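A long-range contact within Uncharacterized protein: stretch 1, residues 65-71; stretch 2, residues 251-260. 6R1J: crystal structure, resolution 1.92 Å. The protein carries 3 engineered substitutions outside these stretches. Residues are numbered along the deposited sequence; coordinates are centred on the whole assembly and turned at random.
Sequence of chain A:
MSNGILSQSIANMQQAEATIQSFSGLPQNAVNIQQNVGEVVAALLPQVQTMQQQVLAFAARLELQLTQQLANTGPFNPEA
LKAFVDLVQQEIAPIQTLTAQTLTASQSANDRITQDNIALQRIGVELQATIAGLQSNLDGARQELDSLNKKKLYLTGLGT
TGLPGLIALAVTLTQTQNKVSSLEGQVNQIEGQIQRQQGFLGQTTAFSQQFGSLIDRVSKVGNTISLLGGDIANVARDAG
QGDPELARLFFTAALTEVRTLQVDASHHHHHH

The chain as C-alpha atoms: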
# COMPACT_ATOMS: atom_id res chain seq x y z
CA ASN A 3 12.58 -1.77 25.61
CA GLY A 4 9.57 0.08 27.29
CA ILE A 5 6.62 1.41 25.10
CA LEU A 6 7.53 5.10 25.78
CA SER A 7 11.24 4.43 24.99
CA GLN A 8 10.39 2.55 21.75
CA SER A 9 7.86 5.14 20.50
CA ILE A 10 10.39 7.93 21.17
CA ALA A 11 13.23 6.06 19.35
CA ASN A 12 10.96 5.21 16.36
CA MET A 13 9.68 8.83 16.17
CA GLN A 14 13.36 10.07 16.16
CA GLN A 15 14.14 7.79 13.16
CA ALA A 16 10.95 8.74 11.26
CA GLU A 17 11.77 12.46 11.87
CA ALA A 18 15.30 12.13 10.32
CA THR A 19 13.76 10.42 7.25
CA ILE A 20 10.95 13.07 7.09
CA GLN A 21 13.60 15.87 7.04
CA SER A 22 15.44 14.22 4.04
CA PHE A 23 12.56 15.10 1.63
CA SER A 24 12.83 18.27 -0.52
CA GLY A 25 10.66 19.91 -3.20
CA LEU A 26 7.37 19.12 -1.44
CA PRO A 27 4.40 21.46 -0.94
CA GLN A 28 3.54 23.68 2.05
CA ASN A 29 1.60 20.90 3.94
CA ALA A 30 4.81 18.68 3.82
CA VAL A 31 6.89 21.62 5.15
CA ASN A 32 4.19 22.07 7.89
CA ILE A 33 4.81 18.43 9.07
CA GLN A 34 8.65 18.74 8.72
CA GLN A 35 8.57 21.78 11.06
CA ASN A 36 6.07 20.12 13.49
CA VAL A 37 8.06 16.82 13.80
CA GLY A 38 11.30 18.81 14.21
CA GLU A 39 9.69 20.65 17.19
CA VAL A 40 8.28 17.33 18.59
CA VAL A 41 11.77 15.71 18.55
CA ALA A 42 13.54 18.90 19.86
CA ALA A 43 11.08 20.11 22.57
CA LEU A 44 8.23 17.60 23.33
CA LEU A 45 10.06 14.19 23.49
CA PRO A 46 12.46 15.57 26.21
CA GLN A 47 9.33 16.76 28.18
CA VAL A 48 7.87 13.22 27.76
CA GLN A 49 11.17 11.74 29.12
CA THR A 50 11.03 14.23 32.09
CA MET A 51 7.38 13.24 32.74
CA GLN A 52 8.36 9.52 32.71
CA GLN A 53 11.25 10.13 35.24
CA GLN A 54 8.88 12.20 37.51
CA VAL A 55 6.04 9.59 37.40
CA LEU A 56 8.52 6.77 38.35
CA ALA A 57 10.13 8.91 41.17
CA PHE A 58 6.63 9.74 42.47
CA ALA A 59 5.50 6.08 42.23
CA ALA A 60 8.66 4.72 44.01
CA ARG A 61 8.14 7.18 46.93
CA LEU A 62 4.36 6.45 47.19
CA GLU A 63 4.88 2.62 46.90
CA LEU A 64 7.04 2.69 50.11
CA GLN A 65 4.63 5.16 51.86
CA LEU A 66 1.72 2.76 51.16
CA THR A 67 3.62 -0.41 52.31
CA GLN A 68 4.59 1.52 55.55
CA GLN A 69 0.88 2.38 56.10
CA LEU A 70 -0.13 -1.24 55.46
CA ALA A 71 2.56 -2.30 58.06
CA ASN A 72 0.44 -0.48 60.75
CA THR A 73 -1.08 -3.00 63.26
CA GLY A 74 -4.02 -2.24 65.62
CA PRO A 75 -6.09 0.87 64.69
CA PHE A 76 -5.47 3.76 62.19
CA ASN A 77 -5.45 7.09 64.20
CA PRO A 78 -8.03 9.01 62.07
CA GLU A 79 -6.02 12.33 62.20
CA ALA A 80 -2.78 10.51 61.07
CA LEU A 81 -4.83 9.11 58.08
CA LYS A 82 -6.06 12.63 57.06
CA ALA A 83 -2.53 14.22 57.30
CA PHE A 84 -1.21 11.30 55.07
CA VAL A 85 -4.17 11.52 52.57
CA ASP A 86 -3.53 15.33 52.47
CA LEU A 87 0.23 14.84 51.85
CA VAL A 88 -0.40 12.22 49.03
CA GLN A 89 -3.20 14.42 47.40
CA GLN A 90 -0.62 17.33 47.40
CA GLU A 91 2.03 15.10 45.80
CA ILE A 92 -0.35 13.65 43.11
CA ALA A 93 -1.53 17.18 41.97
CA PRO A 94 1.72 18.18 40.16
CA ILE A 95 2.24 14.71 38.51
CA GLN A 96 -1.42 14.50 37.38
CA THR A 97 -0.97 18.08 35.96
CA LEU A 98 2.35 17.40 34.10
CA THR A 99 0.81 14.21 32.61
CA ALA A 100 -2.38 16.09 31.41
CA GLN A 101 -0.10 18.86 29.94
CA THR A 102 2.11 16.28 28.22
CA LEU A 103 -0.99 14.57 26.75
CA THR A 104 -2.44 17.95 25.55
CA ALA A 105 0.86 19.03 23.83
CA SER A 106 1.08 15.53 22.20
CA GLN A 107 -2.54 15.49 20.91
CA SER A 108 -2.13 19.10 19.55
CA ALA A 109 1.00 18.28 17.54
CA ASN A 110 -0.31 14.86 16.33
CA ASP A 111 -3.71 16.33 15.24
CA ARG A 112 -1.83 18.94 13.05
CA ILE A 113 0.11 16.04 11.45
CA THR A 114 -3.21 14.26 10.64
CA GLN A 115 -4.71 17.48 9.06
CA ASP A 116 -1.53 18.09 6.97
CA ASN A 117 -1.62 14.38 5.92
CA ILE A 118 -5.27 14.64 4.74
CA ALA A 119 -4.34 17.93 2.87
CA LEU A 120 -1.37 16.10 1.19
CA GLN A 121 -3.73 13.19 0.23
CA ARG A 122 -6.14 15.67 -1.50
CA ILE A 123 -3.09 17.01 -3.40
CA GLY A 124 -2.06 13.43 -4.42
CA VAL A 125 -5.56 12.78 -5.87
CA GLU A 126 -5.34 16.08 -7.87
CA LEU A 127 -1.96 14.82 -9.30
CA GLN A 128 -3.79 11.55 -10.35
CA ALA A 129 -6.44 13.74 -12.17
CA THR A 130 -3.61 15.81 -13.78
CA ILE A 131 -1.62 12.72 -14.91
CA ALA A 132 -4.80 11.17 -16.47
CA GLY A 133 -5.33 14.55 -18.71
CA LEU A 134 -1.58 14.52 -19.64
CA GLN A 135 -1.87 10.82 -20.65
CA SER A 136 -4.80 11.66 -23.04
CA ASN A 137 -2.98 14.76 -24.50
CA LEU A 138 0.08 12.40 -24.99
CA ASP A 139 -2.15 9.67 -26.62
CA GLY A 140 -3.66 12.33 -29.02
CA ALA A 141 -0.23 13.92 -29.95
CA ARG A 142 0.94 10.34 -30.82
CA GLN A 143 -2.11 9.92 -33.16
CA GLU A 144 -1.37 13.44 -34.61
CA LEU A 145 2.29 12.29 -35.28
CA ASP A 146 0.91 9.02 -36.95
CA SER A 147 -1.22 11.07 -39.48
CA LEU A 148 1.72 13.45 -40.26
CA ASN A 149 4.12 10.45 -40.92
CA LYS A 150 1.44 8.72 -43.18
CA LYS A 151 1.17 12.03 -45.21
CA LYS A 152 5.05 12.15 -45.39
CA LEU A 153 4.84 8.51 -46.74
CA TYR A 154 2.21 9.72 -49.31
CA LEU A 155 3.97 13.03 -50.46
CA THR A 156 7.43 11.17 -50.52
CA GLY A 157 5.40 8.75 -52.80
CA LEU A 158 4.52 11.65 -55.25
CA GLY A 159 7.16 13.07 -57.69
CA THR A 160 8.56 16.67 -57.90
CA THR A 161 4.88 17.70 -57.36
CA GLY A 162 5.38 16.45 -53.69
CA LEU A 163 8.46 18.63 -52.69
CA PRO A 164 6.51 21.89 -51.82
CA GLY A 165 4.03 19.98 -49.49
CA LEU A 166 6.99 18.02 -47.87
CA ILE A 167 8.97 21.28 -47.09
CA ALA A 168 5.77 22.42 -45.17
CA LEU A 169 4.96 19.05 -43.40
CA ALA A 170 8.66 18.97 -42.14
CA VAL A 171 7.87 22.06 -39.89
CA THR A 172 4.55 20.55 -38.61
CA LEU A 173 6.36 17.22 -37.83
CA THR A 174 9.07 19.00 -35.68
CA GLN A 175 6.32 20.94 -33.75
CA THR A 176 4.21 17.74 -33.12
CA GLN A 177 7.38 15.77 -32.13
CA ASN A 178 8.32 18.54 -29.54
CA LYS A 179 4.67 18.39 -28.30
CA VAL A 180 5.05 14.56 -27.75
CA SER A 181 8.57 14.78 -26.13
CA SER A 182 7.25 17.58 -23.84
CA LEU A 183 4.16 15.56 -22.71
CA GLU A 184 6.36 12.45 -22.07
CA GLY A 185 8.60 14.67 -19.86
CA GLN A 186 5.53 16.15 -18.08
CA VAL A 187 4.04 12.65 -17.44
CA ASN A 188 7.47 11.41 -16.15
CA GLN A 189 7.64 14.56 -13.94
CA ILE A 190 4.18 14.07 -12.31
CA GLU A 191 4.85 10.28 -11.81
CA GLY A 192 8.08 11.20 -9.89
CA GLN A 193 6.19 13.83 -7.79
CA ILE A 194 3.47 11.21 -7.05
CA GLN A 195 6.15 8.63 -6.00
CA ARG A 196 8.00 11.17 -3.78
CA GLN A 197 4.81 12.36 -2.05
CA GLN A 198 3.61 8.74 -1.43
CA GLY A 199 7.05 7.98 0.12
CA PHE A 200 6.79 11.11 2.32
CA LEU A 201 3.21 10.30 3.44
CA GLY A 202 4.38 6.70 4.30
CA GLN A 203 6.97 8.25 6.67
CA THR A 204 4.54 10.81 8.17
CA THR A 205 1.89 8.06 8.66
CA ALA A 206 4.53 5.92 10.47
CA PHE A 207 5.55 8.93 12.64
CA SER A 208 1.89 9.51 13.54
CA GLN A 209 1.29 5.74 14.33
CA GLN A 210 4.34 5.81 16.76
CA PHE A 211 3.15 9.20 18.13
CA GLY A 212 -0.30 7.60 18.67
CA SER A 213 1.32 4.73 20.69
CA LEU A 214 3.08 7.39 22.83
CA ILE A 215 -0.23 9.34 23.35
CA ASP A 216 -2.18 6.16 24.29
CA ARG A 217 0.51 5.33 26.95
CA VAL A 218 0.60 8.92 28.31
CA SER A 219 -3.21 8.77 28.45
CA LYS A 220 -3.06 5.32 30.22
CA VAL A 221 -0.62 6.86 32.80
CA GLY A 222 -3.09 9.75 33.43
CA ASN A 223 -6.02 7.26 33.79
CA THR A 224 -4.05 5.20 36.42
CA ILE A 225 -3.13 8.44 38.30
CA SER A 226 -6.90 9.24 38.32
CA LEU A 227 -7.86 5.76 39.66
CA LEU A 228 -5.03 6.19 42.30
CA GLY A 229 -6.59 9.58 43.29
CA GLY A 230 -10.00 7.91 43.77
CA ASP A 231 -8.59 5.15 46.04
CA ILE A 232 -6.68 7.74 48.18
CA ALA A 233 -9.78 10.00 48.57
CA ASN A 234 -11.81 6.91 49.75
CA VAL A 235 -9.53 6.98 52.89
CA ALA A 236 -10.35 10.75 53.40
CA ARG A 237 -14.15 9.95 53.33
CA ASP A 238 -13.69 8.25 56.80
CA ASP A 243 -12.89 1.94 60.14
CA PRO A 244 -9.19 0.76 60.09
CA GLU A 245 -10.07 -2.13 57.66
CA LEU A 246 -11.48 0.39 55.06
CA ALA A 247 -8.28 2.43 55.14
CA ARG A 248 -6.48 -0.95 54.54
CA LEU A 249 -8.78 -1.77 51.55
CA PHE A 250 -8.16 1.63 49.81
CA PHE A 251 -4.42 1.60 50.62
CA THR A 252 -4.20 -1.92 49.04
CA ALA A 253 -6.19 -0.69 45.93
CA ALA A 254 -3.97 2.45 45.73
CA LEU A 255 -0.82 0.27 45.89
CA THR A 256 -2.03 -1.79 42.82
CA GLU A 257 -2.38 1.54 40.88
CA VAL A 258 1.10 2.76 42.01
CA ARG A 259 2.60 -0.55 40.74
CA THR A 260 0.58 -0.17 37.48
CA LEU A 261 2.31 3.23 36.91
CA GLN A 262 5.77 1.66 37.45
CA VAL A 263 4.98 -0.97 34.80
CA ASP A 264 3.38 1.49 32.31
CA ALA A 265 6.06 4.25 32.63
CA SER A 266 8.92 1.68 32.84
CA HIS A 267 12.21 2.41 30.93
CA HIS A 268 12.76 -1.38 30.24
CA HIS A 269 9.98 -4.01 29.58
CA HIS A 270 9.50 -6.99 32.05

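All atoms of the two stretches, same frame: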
# COMPACT_ATOMS: atom_id res chain seq x y z
N GLN A 65 5.58 4.51 50.93
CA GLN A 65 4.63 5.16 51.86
C GLN A 65 3.43 4.24 52.08
O GLN A 65 3.04 4.06 53.24
CB GLN A 65 4.19 6.52 51.35
CG GLN A 65 5.26 7.60 51.40
CD GLN A 65 4.80 8.85 50.68
OE1 GLN A 65 4.00 8.80 49.74
NE2 GLN A 65 5.34 9.99 51.08
N LEU A 66 2.89 3.64 51.02
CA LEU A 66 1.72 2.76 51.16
C LEU A 66 2.12 1.47 51.90
O LEU A 66 1.32 1.03 52.72
CB LEU A 66 1.08 2.47 49.80
CG LEU A 66 0.45 3.72 49.12
CD1 LEU A 66 -0.03 3.37 47.71
CD2 LEU A 66 -0.70 4.24 49.94
N THR A 67 3.25 0.85 51.59
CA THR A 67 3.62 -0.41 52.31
C THR A 67 3.80 -0.10 53.82
O THR A 67 3.35 -0.90 54.64
CB THR A 67 4.81 -1.08 51.62
OG1 THR A 67 5.90 -0.16 51.59
CG2 THR A 67 4.51 -1.54 50.21
N GLN A 68 4.39 1.05 54.15
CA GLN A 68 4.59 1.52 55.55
C GLN A 68 3.23 1.71 56.20
O GLN A 68 3.05 1.15 57.28
CB GLN A 68 5.51 2.74 55.61
CG GLN A 68 6.95 2.40 55.29
CD GLN A 68 7.86 3.59 55.06
OE1 GLN A 68 7.44 4.68 54.72
NE2 GLN A 68 9.14 3.35 55.20
N GLN A 69 2.24 2.31 55.53
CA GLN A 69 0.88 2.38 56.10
C GLN A 69 0.32 0.99 56.30
O GLN A 69 -0.35 0.76 57.32
CB GLN A 69 -0.14 3.15 55.25
CG GLN A 69 0.12 4.64 55.17
CD GLN A 69 -0.09 5.30 56.51
OE1 GLN A 69 -1.02 4.96 57.24
NE2 GLN A 69 0.79 6.23 56.83
N LEU A 70 0.48 0.10 55.34
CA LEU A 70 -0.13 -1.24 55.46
C LEU A 70 0.57 -2.08 56.56
O LEU A 70 0.01 -3.15 56.93
CB LEU A 70 -0.07 -1.91 54.09
CG LEU A 70 -1.09 -1.38 53.06
CD1 LEU A 70 -0.77 -1.87 51.67
CD2 LEU A 70 -2.50 -1.80 53.44
N ALA A 71 1.76 -1.65 56.99
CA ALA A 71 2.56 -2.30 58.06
C ALA A 71 2.01 -1.89 59.44
O ALA A 71 2.46 -2.45 60.47
CB ALA A 71 4.02 -1.92 57.91
N PHE A 251 -5.88 1.54 50.76
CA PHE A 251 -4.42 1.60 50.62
C PHE A 251 -4.00 0.46 49.68
O PHE A 251 -3.12 0.71 48.88
CB PHE A 251 -3.68 1.57 51.96
CG PHE A 251 -3.75 2.85 52.75
CD1 PHE A 251 -3.71 4.09 52.13
CD2 PHE A 251 -3.80 2.81 54.14
CE1 PHE A 251 -3.73 5.25 52.88
CE2 PHE A 251 -3.82 3.99 54.88
CZ PHE A 251 -3.75 5.20 54.25
N THR A 252 -4.57 -0.73 49.84
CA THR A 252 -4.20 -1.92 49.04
C THR A 252 -4.55 -1.64 47.56
O THR A 252 -3.69 -1.92 46.68
CB THR A 252 -4.86 -3.18 49.62
OG1 THR A 252 -4.41 -3.32 50.98
CG2 THR A 252 -4.51 -4.41 48.82
N ALA A 253 -5.75 -1.08 47.29
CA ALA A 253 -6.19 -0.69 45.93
C ALA A 253 -5.23 0.35 45.39
O ALA A 253 -4.76 0.18 44.23
CB ALA A 253 -7.64 -0.19 45.94
N ALA A 254 -4.91 1.40 46.17
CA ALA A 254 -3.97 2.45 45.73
C ALA A 254 -2.61 1.83 45.36
O ALA A 254 -1.95 2.26 44.38
CB ALA A 254 -3.76 3.46 46.78
N LEU A 255 -2.16 0.84 46.14
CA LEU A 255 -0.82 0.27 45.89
C LEU A 255 -0.84 -0.47 44.53
O LEU A 255 0.17 -0.38 43.83
CB LEU A 255 -0.40 -0.62 47.07
CG LEU A 255 0.97 -1.29 46.93
CD1 LEU A 255 2.08 -0.25 46.80
CD2 LEU A 255 1.22 -2.22 48.12
N THR A 256 -1.92 -1.15 44.16
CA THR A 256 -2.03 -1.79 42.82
C THR A 256 -1.87 -0.73 41.72
O THR A 256 -1.20 -1.01 40.69
CB THR A 256 -3.31 -2.61 42.59
OG1 THR A 256 -4.46 -1.76 42.44
CG2 THR A 256 -3.56 -3.64 43.67
N GLU A 257 -2.41 0.48 41.93
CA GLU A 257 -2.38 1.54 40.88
C GLU A 257 -0.95 2.07 40.81
O GLU A 257 -0.45 2.27 39.69
CB GLU A 257 -3.43 2.63 41.14
CG GLU A 257 -4.86 2.10 41.20
CD GLU A 257 -5.39 1.48 39.91
OE1 GLU A 257 -4.71 1.58 38.88
OE2 GLU A 257 -6.44 0.84 39.94
N VAL A 258 -0.31 2.29 41.97
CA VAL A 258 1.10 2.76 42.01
C VAL A 258 1.96 1.78 41.23
O VAL A 258 2.80 2.23 40.46
CB VAL A 258 1.64 2.92 43.43
CG1 VAL A 258 3.14 3.14 43.43
CG2 VAL A 258 0.94 4.06 44.14
N ARG A 259 1.78 0.48 41.44
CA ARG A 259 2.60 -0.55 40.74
C ARG A 259 2.23 -0.56 39.25
O ARG A 259 3.10 -0.84 38.42
CB ARG A 259 2.39 -1.91 41.41
CG ARG A 259 3.09 -1.89 42.77
CD ARG A 259 3.11 -3.19 43.53
NE ARG A 259 4.01 -2.96 44.66
CZ ARG A 259 3.90 -3.60 45.80
NH1 ARG A 259 2.91 -4.45 45.94
NH2 ARG A 259 4.73 -3.36 46.80
N THR A 260 0.97 -0.32 38.91
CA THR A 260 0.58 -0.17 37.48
C THR A 260 1.41 0.96 36.87
O THR A 260 1.93 0.78 35.79
CB THR A 260 -0.93 -0.06 37.33
OG1 THR A 260 -1.46 -1.25 37.92
CG2 THR A 260 -1.37 0.02 35.87

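Leu66 forms the centre of the contact, its side chain seated as a knob in the hole framed by Phe251, Ala254, Leu255 and Val258. These four positions follow an i, i+3, i+4, i+7 pattern, which places them along one face of the second helix, so a single leucine in the m,t rotamer can reach them all. Its CD2 approaches CD1 of Phe251 at 3.7 Å, while its CD1 lies 3.8 Å from both CB of Ala254 and CG2 of Val258. The leucine also lies close to the backbone of the second helix, with Leu66 CD1 3.7 Å from Leu255 N.

One turn on, Leu70 extends the apolar surface. Its CA-to-CB bond points sideways, but the end of the side chain comes nearer, placing CD2 3.9 Å from CB of Phe251 and CD1 4.1 Å from CD2 of Leu255. Gln69 covers one face of the Phe251 ring in a CH-pi contact, its CB 4.1 Å from the ring centroid.

Toward the edge, Thr67 presents its methyl: CG2 lies 4.0 Å from CD2 of Leu255 and 3.9 Å from NH2 of Arg259. Leu70 CD2 also packs 3.5 Å from OG1 of Thr252, a hydroxyl hydrogen-bonded elsewhere in the structure. No hydrogen bond joins the two nearly antiparallel helices, which meet here through van der Waals packing, mostly between side chains.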